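PDB 3CNL: ribosome biogenesis GTPase A from Thermotoga maritima, which binds and probably hydrolyses GTP, and is probably required for a late step in assembly of the 50S ribosomal subunit. Local coordinates for residues G84-R87 with K88-L91; P222-E225 with R226-L230; T233-Q237 with G238-R242. All coordinates share one frame; numbering follows the deposited sequence.

The three contacts are local ones, each within one continuous run of chain, and they follow one another in sequence order. Interaction 1 lies at the start of helix 87-94, which follows strand 78-80 of the GTP-binding domain. Interactions 2 and 3 share helix 224-236: residues 222-230 form its start and residues 233-242 its end and exit, their centres about 15 Å apart. The centre of interaction 1 lies about 37 Å from that of interaction 2, on the opposite side of the chain's centre, and about 23 Å from that of interaction 3. Helix 224-236 thus runs from a remote start to an end beside the nucleotide, where the side chain of Gln237 comes within about 5 Å of the bound GTP analogue.

Interaction 1: G84-R87 with K88-L91; sequences GEPR and KVLL
Arg87 and Leu91 meet one turn apart at the start of helix 87-94, for which Pro86 is the N-cap residue. Arg87 is the residue most covered in this contact. Its CG stands anti to the backbone N (chi1 -174°) and the chain runs extended as far as NE, which brings the guanidinium across the end of Leu91. There CD1 of Leu91 sits over one face of the group, offset toward its rim, with Arg87 NH1 3.3 Å from Leu91 CD1. The polar edge is used elsewhere: NH1 donates to a water lying in the guanidinium plane, and NH2 bonds to the carbonyl of Leu119, tying this helix to helix 112-120.

Proline offers no side-chain acceptor for a cap; the Pro86 carbonyl takes the first main-chain bond of the helix. Pro86 O accepts from Leu90 N at 3.1 Å and, weakly, from Val89 N. The next bond in the series runs from Leu91 N to Arg87 O at 3.0 Å. Beside the cap, CG2 of Val89 packs along the proline ring, 3.8 Å from Pro86 CD, while CG1 of the same valine lies 3.6 Å from Glu85 CD. The carboxylate of Glu85 is held by Thr81 and by a salt bridge to Lys93.

A bend at chi2 brings CD of Lys88 tightly against the proline, 3.4 Å from Pro86 CB, and a second at chi4 turns NZ back toward Arg87. One water joins it to the helix start, accepting from Lys88 NZ at 2.8 Å and from Arg87 N at 3.0 Å.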
loop_
_atom_site.group_PDB
_atom_site.type_symbol
_atom_site.label_atom_id
_atom_site.label_comp_id
_atom_site.label_asym_id
_atom_site.label_seq_id
_atom_site.Cartn_x
_atom_site.Cartn_y
_atom_site.Cartn_z
ATOM N N GLY A 84 -2.901 -14.260 -1.677
ATOM C CA GLY A 84 -3.121 -15.707 -1.659
ATOM C C GLY A 84 -4.517 -16.145 -1.272
ATOM O O GLY A 84 -4.798 -17.348 -1.213
ATOM N N GLU A 85 -5.382 -15.173 -0.995
ATOM C CA GLU A 85 -6.779 -15.434 -0.659
ATOM C C GLU A 85 -7.586 -15.700 -1.929
ATOM O O GLU A 85 -7.479 -14.946 -2.883
ATOM C CB GLU A 85 -7.348 -14.245 0.108
ATOM C CG GLU A 85 -8.797 -14.372 0.460
ATOM C CD GLU A 85 -9.291 -13.217 1.270
ATOM O OE1 GLU A 85 -9.145 -13.272 2.508
ATOM O OE2 GLU A 85 -9.838 -12.259 0.665
ATOM N N PRO A 86 -8.396 -16.782 -1.952
ATOM C CA PRO A 86 -9.093 -17.203 -3.182
ATOM C C PRO A 86 -9.992 -16.124 -3.800
ATOM O O PRO A 86 -10.596 -15.346 -3.074
ATOM C CB PRO A 86 -9.957 -18.380 -2.708
ATOM C CG PRO A 86 -9.292 -18.884 -1.487
ATOM C CD PRO A 86 -8.709 -17.672 -0.816
ATOM N N ARG A 87 -10.059 -16.096 -5.131
ATOM C CA ARG A 87 -10.952 -15.195 -5.886
ATOM C C ARG A 87 -12.386 -15.183 -5.338
ATOM O O ARG A 87 -12.999 -14.131 -5.174
ATOM C CB ARG A 87 -10.952 -15.585 -7.369
ATOM C CG ARG A 87 -11.730 -14.629 -8.278
ATOM C CD ARG A 87 -11.703 -15.064 -9.736
ATOM N NE ARG A 87 -12.451 -14.136 -10.593
ATOM C CZ ARG A 87 -13.769 -14.174 -10.791
ATOM N NH1 ARG A 87 -14.533 -15.091 -10.179
ATOM N NH2 ARG A 87 -14.333 -13.284 -11.590
ATOM N N LYS A 88 -12.894 -16.364 -5.013
ATOM C CA LYS A 88 -14.248 -16.546 -4.497
ATOM C C LYS A 88 -14.488 -15.836 -3.167
ATOM O O LYS A 88 -15.576 -15.282 -2.930
ATOM C CB LYS A 88 -14.546 -18.049 -4.329
ATOM C CG LYS A 88 -13.851 -18.965 -5.347
ATOM C CD LYS A 88 -12.370 -19.189 -4.996
ATOM C CE LYS A 88 -11.614 -19.894 -6.098
ATOM N NZ LYS A 88 -11.248 -18.938 -7.178
ATOM N N VAL A 89 -13.478 -15.882 -2.295
ATOM C CA VAL A 89 -13.541 -15.264 -0.960
ATOM C C VAL A 89 -13.490 -13.733 -1.080
ATOM O O VAL A 89 -14.203 -13.017 -0.372
ATOM C CB VAL A 89 -12.355 -15.726 -0.064
ATOM C CG1 VAL A 89 -12.372 -15.000 1.279
ATOM C CG2 VAL A 89 -12.355 -17.244 0.121
ATOM N N LEU A 90 -12.630 -13.249 -1.973
ATOM C CA LEU A 90 -12.510 -11.809 -2.247
ATOM C C LEU A 90 -13.833 -11.244 -2.739
ATOM O O LEU A 90 -14.297 -10.241 -2.247
ATOM C CB LEU A 90 -11.446 -11.551 -3.313
ATOM C CG LEU A 90 -10.569 -10.294 -3.251
ATOM C CD1 LEU A 90 -10.099 -9.933 -4.651
ATOM C CD2 LEU A 90 -11.194 -9.094 -2.536
ATOM N N LEU A 91 -14.432 -11.899 -3.724
ATOM C CA LEU A 91 -15.653 -11.398 -4.347
ATOM C C LEU A 91 -16.802 -11.393 -3.360
ATOM O O LEU A 91 -17.640 -10.489 -3.367
ATOM C CB LEU A 91 -16.006 -12.239 -5.570
ATOM C CG LEU A 91 -15.146 -12.047 -6.810
ATOM C CD1 LEU A 91 -15.626 -12.997 -7.842
ATOM C CD2 LEU A 91 -15.267 -10.604 -7.301
HETATM O O HOH W 1 -14.217 -17.614 -8.376
HETATM O O HOH W 2 -8.618 -18.365 -6.415
#

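Interaction 2: P222-E225 with R226-L230; sequences PDIE and RALML
Asp223 holds CG anti to its main-chain nitrogen (chi1 -164°), while Arg226 sets its own CG anti to the carbonyl carbon (chi1 -83°), and these two torsions bring the carboxylate against the first part of the arginine chain. Asp223 OD1 accepts from Arg226 N at 3.4 Å, a weak but fairly straight capping bond. The other oxygen touches the aliphatic stem, which crosses the aspartate at about a right angle, with Asp223 OD2 3.4 Å from Arg226 CD. A bend at chi3 turns the guanidinium off this line, its plane 88° from that of the carboxylate. The opposite charges therefore remain apart, Asp223 OD2 being 4.8 Å from Arg226 NE, and any attraction between them is probably diffuse. With an alanine here the carboxylate is gone, and the amide of Arg226 would probably be left without its capping partner and the arginine stem freer to turn.

The main chain carries the helix onward from the same residue. Asp223 O receives Ala227 N at 3.0 Å, followed by Leu228 N on Ile224 O at 2.9 Å and Met229 N on Glu225 O at 3.1 Å. On the flank, Ile224 and Leu228 meet one turn apart through branches, with Ile224 CG2 4.0 Å from Leu228 CD1. Ala227 and Leu228 also turn to helix 202-212, where they touch Phe209 and Phe202, respectively, so this first turn packs against a neighbouring helix. An aspartate in the N-cap position, accepting from the amide three residues on, is a classic N-terminal helix cap, here at the beginning of helix 224-236.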
loop_
_atom_site.group_PDB
_atom_site.type_symbol
_atom_site.label_atom_id
_atom_site.label_comp_id
_atom_site.label_asym_id
_atom_site.label_seq_id
_atom_site.Cartn_x
_atom_site.Cartn_y
_atom_site.Cartn_z
ATOM N N PRO A 222 31.531 -0.086 3.232
ATOM C CA PRO A 222 30.104 -0.449 3.189
ATOM C C PRO A 222 29.259 0.600 2.463
ATOM O O PRO A 222 29.357 1.791 2.767
ATOM C CB PRO A 222 29.723 -0.552 4.674
ATOM C CG PRO A 222 30.989 -1.025 5.330
ATOM C CD PRO A 222 32.098 -0.283 4.582
ATOM N N ASP A 223 28.466 0.165 1.487
ATOM C CA ASP A 223 27.617 1.086 0.730
ATOM C C ASP A 223 26.264 1.255 1.433
ATOM O O ASP A 223 25.372 0.429 1.257
ATOM C CB ASP A 223 27.415 0.594 -0.714
ATOM C CG ASP A 223 26.884 1.687 -1.644
ATOM O OD1 ASP A 223 26.278 2.672 -1.165
ATOM O OD2 ASP A 223 27.090 1.577 -2.875
ATOM N N ILE A 224 26.127 2.332 2.212
ATOM C CA ILE A 224 24.896 2.602 2.975
ATOM C C ILE A 224 23.721 2.945 2.064
ATOM O O ILE A 224 22.606 2.518 2.313
ATOM C CB ILE A 224 25.080 3.720 4.043
ATOM C CG1 ILE A 224 26.348 3.488 4.881
ATOM C CG2 ILE A 224 23.822 3.852 4.930
ATOM C CD1 ILE A 224 26.434 2.165 5.612
ATOM N N GLU A 225 23.961 3.703 1.003
ATOM C CA GLU A 225 22.896 3.990 0.041
ATOM C C GLU A 225 22.205 2.723 -0.503
ATOM O O GLU A 225 20.976 2.662 -0.591
ATOM C CB GLU A 225 23.444 4.812 -1.114
ATOM C CG GLU A 225 22.357 5.373 -2.000
ATOM C CD GLU A 225 22.905 6.250 -3.086
ATOM O OE1 GLU A 225 22.708 7.484 -3.001
ATOM O OE2 GLU A 225 23.548 5.709 -4.013
ATOM N N ARG A 226 23.007 1.722 -0.855
ATOM C CA ARG A 226 22.519 0.455 -1.382
ATOM C C ARG A 226 21.911 -0.441 -0.305
ATOM O O ARG A 226 20.973 -1.187 -0.576
ATOM C CB ARG A 226 23.659 -0.299 -2.078
ATOM C CG ARG A 226 23.931 0.124 -3.523
ATOM C CD ARG A 226 24.987 -0.799 -4.152
ATOM N NE ARG A 226 24.427 -2.116 -4.460
ATOM C CZ ARG A 226 25.146 -3.208 -4.702
ATOM N NH1 ARG A 226 26.476 -3.170 -4.659
ATOM N NH2 ARG A 226 24.525 -4.350 -4.969
ATOM N N ALA A 227 22.468 -0.388 0.908
ATOM C CA ALA A 227 21.876 -1.088 2.042
ATOM C C ALA A 227 20.467 -0.563 2.321
ATOM O O ALA A 227 19.545 -1.343 2.545
ATOM C CB ALA A 227 22.754 -0.954 3.296
ATOM N N LEU A 228 20.321 0.759 2.308
ATOM C CA LEU A 228 19.013 1.391 2.507
ATOM C C LEU A 228 18.006 0.965 1.447
ATOM O O LEU A 228 16.901 0.558 1.776
ATOM C CB LEU A 228 19.122 2.919 2.536
ATOM C CG LEU A 228 19.862 3.578 3.704
ATOM C CD1 LEU A 228 20.350 4.969 3.315
ATOM C CD2 LEU A 228 18.998 3.635 4.959
ATOM N N MET A 229 18.373 1.088 0.178
ATOM C CA MET A 229 17.507 0.646 -0.921
ATOM C C MET A 229 17.049 -0.799 -0.743
ATOM O O MET A 229 15.859 -1.093 -0.803
ATOM C CB MET A 229 18.249 0.797 -2.259
ATOM C CG MET A 229 17.637 0.033 -3.434
ATOM S SD MET A 229 16.151 0.850 -4.051
ATOM C CE MET A 229 16.008 0.176 -5.716
ATOM N N LEU A 230 18.004 -1.698 -0.522
ATOM C CA LEU A 230 17.718 -3.120 -0.370
ATOM C C LEU A 230 16.944 -3.416 0.904
ATOM O O LEU A 230 16.025 -4.238 0.896
ATOM C CB LEU A 230 19.026 -3.905 -0.396
ATOM C CG LEU A 230 19.103 -5.424 -0.192
ATOM C CD1 LEU A 230 18.197 -6.222 -1.127
ATOM C CD2 LEU A 230 20.569 -5.851 -0.374
#

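Interaction 3: T233-Q237 with G238-R242; sequences TEVAQ and GKAGR
Lys239 N and Gly238 N both reach back into the last turn of helix 224-236 and close it as a Schellman motif. Lys239 N donates to Glu234 O at 2.9 Å, and Gly238 N donates to Val235 O at 3.0 Å, approaching from well above the carbonyl plane. The positive phi of Gly238 (78°) makes the reversal: a side chain at this position would clash with the carbonyl oxygen of Gln237. Past the turn, the methyl of Ala240 rests on Val235, its CB 3.8 Å from Val235 CG2, and Phe192 of helix 182-196 touches both residues.

Lys239 slants across Gln237 on the surface. With CG of Lys239 anti to its carbonyl carbon (chi1 -75°), the chain lies by the amide of Gln237, where Lys239 CE is 3.1 Å from Gln237 OE1. Glu234 meets Lys239 through CB, while its carboxylate forms a salt bridge with Arg213.

Farther out, one water is within bonding distance of Val235 O, Ala240 N and Gly241 O, linking the helix end to the outgoing loop. Arg32 reaches the same end, with NH1 bonding to Val235 O and NH2 to Ala236 O. The last carbonyls of the helix are thus met by the Schellman amides, a water and a guanidinium, whose positive charge would probably be favoured by the negative end of the helix dipole.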
loop_
_atom_site.group_PDB
_atom_site.type_symbol
_atom_site.label_atom_id
_atom_site.label_comp_id
_atom_site.label_asym_id
_atom_site.label_seq_id
_atom_site.Cartn_x
_atom_site.Cartn_y
_atom_site.Cartn_z
ATOM N N THR A 233 13.340 -2.235 0.494
ATOM C CA THR A 233 12.711 -3.096 -0.509
ATOM C C THR A 233 12.312 -4.385 0.168
ATOM O O THR A 233 11.185 -4.842 0.014
ATOM C CB THR A 233 13.670 -3.372 -1.676
ATOM O OG1 THR A 233 13.888 -2.137 -2.362
ATOM C CG2 THR A 233 13.081 -4.399 -2.653
ATOM N N GLU A 234 13.221 -4.959 0.949
ATOM C CA GLU A 234 12.899 -6.126 1.745
ATOM C C GLU A 234 11.779 -5.914 2.782
ATOM O O GLU A 234 10.899 -6.766 2.930
ATOM C CB GLU A 234 14.162 -6.667 2.421
ATOM C CG GLU A 234 15.067 -7.407 1.435
ATOM C CD GLU A 234 16.212 -8.117 2.103
ATOM O OE1 GLU A 234 16.899 -8.890 1.405
ATOM O OE2 GLU A 234 16.438 -7.903 3.311
ATOM N N VAL A 235 11.807 -4.800 3.501
ATOM C CA VAL A 235 10.713 -4.471 4.445
ATOM C C VAL A 235 9.345 -4.415 3.732
ATOM O O VAL A 235 8.346 -4.975 4.221
ATOM C CB VAL A 235 10.967 -3.140 5.202
ATOM C CG1 VAL A 235 9.735 -2.730 5.978
ATOM C CG2 VAL A 235 12.150 -3.292 6.167
ATOM N N ALA A 236 9.318 -3.736 2.592
ATOM C CA ALA A 236 8.103 -3.514 1.801
ATOM C C ALA A 236 7.485 -4.838 1.329
ATOM O O ALA A 236 6.260 -4.960 1.213
ATOM C CB ALA A 236 8.436 -2.658 0.621
ATOM N N GLN A 237 8.361 -5.814 1.074
ATOM C CA GLN A 237 8.013 -7.162 0.640
ATOM C C GLN A 237 7.640 -8.100 1.791
ATOM O O GLN A 237 7.222 -9.225 1.561
ATOM C CB GLN A 237 9.178 -7.747 -0.176
ATOM C CG GLN A 237 9.436 -6.984 -1.486
ATOM C CD GLN A 237 10.701 -7.402 -2.211
ATOM O OE1 GLN A 237 11.620 -7.949 -1.613
ATOM N NE2 GLN A 237 10.760 -7.128 -3.517
ATOM N N GLY A 238 7.749 -7.635 3.031
ATOM C CA GLY A 238 7.444 -8.476 4.176
ATOM C C GLY A 238 8.552 -9.466 4.518
ATOM O O GLY A 238 8.319 -10.419 5.278
ATOM N N LYS A 239 9.758 -9.238 3.979
ATOM C CA LYS A 239 10.900 -10.152 4.184
ATOM C C LYS A 239 11.668 -9.855 5.467
ATOM O O LYS A 239 12.639 -10.547 5.793
ATOM C CB LYS A 239 11.858 -10.112 2.985
ATOM C CG LYS A 239 11.342 -10.851 1.743
ATOM C CD LYS A 239 12.008 -10.341 0.479
ATOM C CE LYS A 239 11.325 -10.897 -0.779
ATOM N NZ LYS A 239 11.786 -12.296 -1.066
ATOM N N ALA A 240 11.216 -8.843 6.205
ATOM C CA ALA A 240 11.913 -8.377 7.396
ATOM C C ALA A 240 11.055 -8.528 8.652
ATOM O O ALA A 240 11.306 -7.858 9.658
ATOM C CB ALA A 240 12.365 -6.921 7.209
ATOM N N GLY A 241 10.064 -9.419 8.582
ATOM C CA GLY A 241 9.086 -9.648 9.644
ATOM C C GLY A 241 7.647 -9.245 9.324
ATOM O O GLY A 241 7.431 -8.276 8.588
ATOM N N ARG A 242 6.680 -9.998 9.879
ATOM C CA ARG A 242 5.244 -9.630 9.930
ATOM C C ARG A 242 5.097 -8.438 10.862
ATOM O O ARG A 242 5.034 -8.590 12.076
ATOM C CB ARG A 242 4.375 -10.759 10.494
ATOM C CG ARG A 242 3.410 -11.455 9.546
ATOM C CD ARG A 242 2.278 -12.146 10.322
ATOM N NE ARG A 242 1.681 -13.250 9.567
ATOM C CZ ARG A 242 0.483 -13.226 8.993
ATOM N NH1 ARG A 242 -0.288 -12.155 9.075
ATOM N NH2 ARG A 242 0.063 -14.281 8.314
HETATM O O HOH W 3 8.845 -6.787 6.377
#